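PA1221 (Pseudomonas aeruginosa, PDB 4DG8) belongs to the AMP-binding (ANL) family, carries a phosphopantetheine attachment region near its C-terminus, and holds adenosine monophosphate in this structure. Local coordinates at residues A[196-201]-A[337-342]; A[319-322]-A[326-329]. All coordinates share one frame; numbering follows the deposited sequence.

Overall arrangement
Both contacts are largely buried and both reach the same mixed sheet, in which strand 319-322 runs antiparallel to its neighbour, the edge strand 337-338. Contact 1 joins the turn that follows that edge strand to the loop after helix 186-193, whereas contact 2 ties strand 319-322 to the short 3-10 segment just beyond it in the chain. Their centres lie about 14 Å apart, and Cys320 connects them by packing against Phe198 and Ile339. The chemistry differs: in contact 1 a neutral amide grips backbone atoms beside an apolar patch, while contact 2 depends on one imidazole-carboxylate bond, with the bound AMP about 8 Å from the side chain of His321.

Contact 1: residues A[196-201]-A[337-342]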
loop_
_atom_site.group_PDB
_atom_site.type_symbol
_atom_site.label_atom_id
_atom_site.label_comp_id
_atom_site.label_asym_id
_atom_site.label_seq_id
_atom_site.Cartn_x
_atom_site.Cartn_y
_atom_site.Cartn_z
ATOM N N GLN A 196 1.694 -5.042 -18.310
ATOM C CA GLN A 196 0.704 -5.853 -17.605
ATOM C C GLN A 196 -0.648 -5.875 -18.326
ATOM O O GLN A 196 -1.234 -4.827 -18.635
ATOM C CB GLN A 196 0.554 -5.380 -16.152
ATOM C CG GLN A 196 1.868 -5.329 -15.391
ATOM C CD GLN A 196 2.303 -6.681 -14.835
ATOM O OE1 GLN A 196 1.673 -7.727 -15.087
ATOM N NE2 GLN A 196 3.393 -6.664 -14.066
ATOM N N SER A 197 -1.140 -7.076 -18.601
ATOM C CA SER A 197 -2.463 -7.230 -19.206
ATOM C C SER A 197 -3.617 -6.671 -18.341
ATOM O O SER A 197 -4.667 -6.270 -18.871
ATOM C CB SER A 197 -2.717 -8.701 -19.567
ATOM O OG SER A 197 -2.522 -9.532 -18.438
ATOM N N PHE A 198 -3.437 -6.620 -17.022
ATOM C CA PHE A 198 -4.530 -6.138 -16.176
ATOM C C PHE A 198 -4.616 -4.599 -16.158
ATOM O O PHE A 198 -5.540 -4.031 -15.580
ATOM C CB PHE A 198 -4.459 -6.718 -14.755
ATOM C CG PHE A 198 -3.150 -6.452 -14.043
ATOM C CD1 PHE A 198 -2.950 -5.275 -13.351
ATOM C CD2 PHE A 198 -2.123 -7.385 -14.075
ATOM C CE1 PHE A 198 -1.757 -5.029 -12.697
ATOM C CE2 PHE A 198 -0.924 -7.144 -13.424
ATOM C CZ PHE A 198 -0.744 -5.964 -12.731
ATOM N N LEU A 199 -3.608 -3.946 -16.727
ATOM C CA LEU A 199 -3.577 -2.483 -16.904
ATOM C C LEU A 199 -3.884 -2.009 -18.331
ATOM O O LEU A 199 -3.612 -0.864 -18.692
ATOM C CB LEU A 199 -2.283 -1.856 -16.369
ATOM C CG LEU A 199 -2.040 -2.021 -14.864
ATOM C CD1 LEU A 199 -0.682 -1.421 -14.502
ATOM C CD2 LEU A 199 -3.205 -1.439 -13.980
ATOM N N ALA A 200 -4.356 -2.917 -19.163
ATOM C CA ALA A 200 -4.413 -2.668 -20.613
ATOM C C ALA A 200 -5.700 -2.037 -21.161
ATOM O O ALA A 200 -5.906 -2.038 -22.378
ATOM C CB ALA A 200 -4.076 -3.950 -21.386
ATOM N N PHE A 201 -6.600 -1.596 -20.284
ATOM C CA PHE A 201 -7.934 -1.162 -20.724
ATOM C C PHE A 201 -8.195 0.357 -20.841
ATOM O O PHE A 201 -9.292 0.784 -21.202
ATOM C CB PHE A 201 -9.008 -1.873 -19.884
ATOM C CG PHE A 201 -8.685 -3.325 -19.612
ATOM C CD1 PHE A 201 -8.759 -4.272 -20.628
ATOM C CD2 PHE A 201 -8.297 -3.739 -18.341
ATOM C CE1 PHE A 201 -8.456 -5.606 -20.382
ATOM C CE2 PHE A 201 -7.999 -5.077 -18.083
ATOM C CZ PHE A 201 -8.078 -6.010 -19.101
ATOM N N LYS A 337 -3.489 -15.210 -11.242
ATOM C CA LYS A 337 -2.137 -15.709 -11.485
ATOM C C LYS A 337 -1.087 -14.620 -11.275
ATOM O O LYS A 337 -1.422 -13.443 -11.141
ATOM C CB LYS A 337 -2.039 -16.289 -12.901
ATOM C CG LYS A 337 -2.963 -17.487 -13.151
ATOM C CD LYS A 337 -2.979 -17.897 -14.633
ATOM C CE LYS A 337 -3.882 -19.106 -14.886
ATOM N NZ LYS A 337 -4.036 -19.408 -16.354
ATOM N N ALA A 338 0.181 -15.024 -11.243
ATOM C CA ALA A 338 1.312 -14.106 -11.091
ATOM C C ALA A 338 1.293 -12.955 -12.104
ATOM O O ALA A 338 1.090 -13.159 -13.295
ATOM C CB ALA A 338 2.642 -14.880 -11.210
ATOM N N ILE A 339 1.497 -11.735 -11.628
ATOM C CA ILE A 339 1.648 -10.629 -12.550
ATOM C C ILE A 339 3.015 -10.761 -13.197
ATOM O O ILE A 339 3.902 -11.454 -12.678
ATOM C CB ILE A 339 1.502 -9.261 -11.855
ATOM C CG1 ILE A 339 2.703 -8.976 -10.960
ATOM C CG2 ILE A 339 0.202 -9.211 -11.018
ATOM C CD1 ILE A 339 2.778 -7.509 -10.530
ATOM N N ALA A 340 3.189 -10.120 -14.345
ATOM C CA ALA A 340 4.489 -10.136 -15.017
ATOM C C ALA A 340 5.628 -9.706 -14.065
ATOM O O ALA A 340 5.469 -8.784 -13.263
ATOM C CB ALA A 340 4.455 -9.253 -16.279
ATOM N N GLY A 341 6.769 -10.390 -14.148
ATOM C CA GLY A 341 7.919 -10.068 -13.311
ATOM C C GLY A 341 7.876 -10.825 -11.992
ATOM O O GLY A 341 8.836 -10.845 -11.218
ATOM N N THR A 342 6.752 -11.481 -11.749
ATOM C CA THR A 342 6.591 -12.271 -10.541
ATOM C C THR A 342 6.316 -13.731 -10.881
ATOM O O THR A 342 5.820 -14.043 -11.967
ATOM C CB THR A 342 5.461 -11.686 -9.695
ATOM O OG1 THR A 342 5.895 -10.420 -9.183
ATOM C CG2 THR A 342 5.087 -12.614 -8.537
#
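The Phe198 ring has CB of Gln196 over one face, 3.6 Å above the plane and displaced toward the rim, while Ile339 reaches it obliquely, its CG2 methyl 3.4 Å from CE2 of Phe198. With CG held between the backbone N and the carbonyl carbon (chi1 56°), the ring sets one face against Gln196 CB and brings CE2 near Ile339 CG2.

The second flat group, the Gln196 amide, is engaged along its polar end. Its OE1 accepts the backbone N-H of Ala340 at 2.9 Å from Ala340 N, on a lone pair in the carbonyl plane. In return Gln196 NE2 donates to Ala340 O at 3.1 Å, the donor lying 24° off the plane of that carbonyl. A bend at chi2 (-82°) brings both amide atoms to the same residue, and the paired bonds fix the flip of the amide. NE2 has a second acceptor in Arg191 O of helix 186-193, so this buried polar end is well satisfied. Ile339 CD1 lies 3.7 Å from NE2 of Gln196, and the Ala340 methyl approaches OE1 to 3.4 Å.

Ala340 and Gly341 are the central residues of a type II beta turn from Ile339 to Thr342, closed by the bond from Thr342 N to Ile339 O. The amide pairs with both N and O of one residue, much as a neighbouring strand would, here joining a loop to the turn between two sheets of the AMP-binding fold.

Contact 2: residues A[319-322]-A[326-329]; sequences CCHV and DDLE
His321 meets Asp327 across the short connection after strand 319-322. Along that strand, Cys319 and Cys320 come first and belong to the sheet: Cys319 pairs through its backbone with Tyr309 and Cys320 with Lys337. At His321 the chain turns its imidazole toward the 3-10 segment. A chi1 of 178°, placing CG opposite the backbone N, extends the ring toward Asp327, where NE2 of His321 donates to OD2 of Asp327 at 2.6 Å, with an N-H...O angle of 152°.

The acceptor lies at the edge of the ring, near its plane, but the histidine is not level with the carboxylate: it meets OD2 from above, and the two flat groups are inclined by 52°. This is a His-carboxylate hydrogen bond, set where the strand next to the edge of the five-stranded mixed sheet in the AMP-binding fold gives way to a loop. OD2 also accepts the backbone N-H of Thr324, between the two segments, while OD1 forms a salt bridge with Arg411, which would be expected to stabilise the negative charge; together these partners restrain the rotation of the carboxylate.

Val322 ends the strand, its CB pointing away from the 3-10 segment; its carbonyl O remains 3.9 Å from OD2 of Asp327. Within the segment 326-329, Glu329 N closes the turn onto Asp326 O at 2.9 Å, and Leu328 packs against Val293 and Leu297 of helix 290-299.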
loop_
_atom_site.group_PDB
_atom_site.type_symbol
_atom_site.label_atom_id
_atom_site.label_comp_id
_atom_site.label_asym_id
_atom_site.label_seq_id
_atom_site.Cartn_x
_atom_site.Cartn_y
_atom_site.Cartn_z
ATOM N N CYS A 319 -0.457 -11.554 -7.278
ATOM C CA CYS A 319 -1.363 -12.062 -8.304
ATOM C C CYS A 319 -2.478 -11.067 -8.626
ATOM O O CYS A 319 -2.923 -10.320 -7.757
ATOM C CB CYS A 319 -1.992 -13.382 -7.858
ATOM S SG CYS A 319 -0.814 -14.660 -7.398
ATOM N N CYS A 320 -2.924 -11.062 -9.879
ATOM C CA CYS A 320 -4.151 -10.364 -10.246
ATOM C C CYS A 320 -5.040 -11.268 -11.063
ATOM O O CYS A 320 -4.568 -12.212 -11.708
ATOM C CB CYS A 320 -3.872 -9.099 -11.046
ATOM S SG CYS A 320 -3.004 -7.853 -10.119
ATOM N N HIS A 321 -6.334 -10.970 -11.024
ATOM C CA HIS A 321 -7.320 -11.720 -11.798
ATOM C C HIS A 321 -8.326 -10.757 -12.433
ATOM O O HIS A 321 -8.958 -9.968 -11.743
ATOM C CB HIS A 321 -8.038 -12.741 -10.902
ATOM C CG HIS A 321 -9.102 -13.522 -11.605
ATOM N ND1 HIS A 321 -8.826 -14.397 -12.635
ATOM C CD2 HIS A 321 -10.447 -13.555 -11.431
ATOM C CE1 HIS A 321 -9.954 -14.926 -13.071
ATOM N NE2 HIS A 321 -10.951 -14.433 -12.356
ATOM N N VAL A 322 -8.468 -10.811 -13.751
ATOM C CA VAL A 322 -9.495 -10.017 -14.397
ATOM C C VAL A 322 -10.824 -10.746 -14.203
ATOM O O VAL A 322 -10.975 -11.901 -14.597
ATOM C CB VAL A 322 -9.179 -9.786 -15.886
ATOM C CG1 VAL A 322 -10.402 -9.253 -16.611
ATOM C CG2 VAL A 322 -7.997 -8.823 -16.033
ATOM N N ASP A 326 -18.395 -15.658 -15.436
ATOM C CA ASP A 326 -18.503 -16.888 -14.665
ATOM C C ASP A 326 -18.119 -16.718 -13.204
ATOM O O ASP A 326 -18.704 -17.352 -12.316
ATOM C CB ASP A 326 -17.607 -17.951 -15.275
ATOM C CG ASP A 326 -18.390 -19.028 -15.943
ATOM O OD1 ASP A 326 -19.571 -18.776 -16.250
ATOM O OD2 ASP A 326 -17.829 -20.122 -16.155
ATOM N N ASP A 327 -17.114 -15.882 -12.957
ATOM C CA ASP A 327 -16.631 -15.662 -11.593
ATOM C C ASP A 327 -17.749 -15.226 -10.664
ATOM O O ASP A 327 -17.678 -15.459 -9.461
ATOM C CB ASP A 327 -15.492 -14.636 -11.566
ATOM C CG ASP A 327 -14.260 -15.122 -12.302
ATOM O OD1 ASP A 327 -14.092 -16.369 -12.397
ATOM O OD2 ASP A 327 -13.472 -14.265 -12.779
ATOM N N LEU A 328 -18.777 -14.596 -11.227
ATOM C CA LEU A 328 -19.843 -14.028 -10.409
ATOM C C LEU A 328 -20.726 -15.113 -9.818
ATOM O O LEU A 328 -21.594 -14.837 -8.982
ATOM C CB LEU A 328 -20.687 -13.056 -11.224
ATOM C CG LEU A 328 -19.921 -11.910 -11.875
ATOM C CD1 LEU A 328 -20.888 -11.078 -12.690
ATOM C CD2 LEU A 328 -19.204 -11.058 -10.835
ATOM N N GLU A 329 -20.501 -16.349 -10.257
ATOM C CA GLU A 329 -21.244 -17.484 -9.743
ATOM C C GLU A 329 -20.501 -18.230 -8.636
ATOM O O GLU A 329 -21.019 -19.207 -8.113
ATOM C CB GLU A 329 -21.560 -18.467 -10.870
ATOM C CG GLU A 329 -22.352 -17.869 -12.000
ATOM C CD GLU A 329 -23.622 -17.201 -11.515
ATOM O OE1 GLU A 329 -24.384 -17.835 -10.747
ATOM O OE2 GLU A 329 -23.848 -16.033 -11.891
#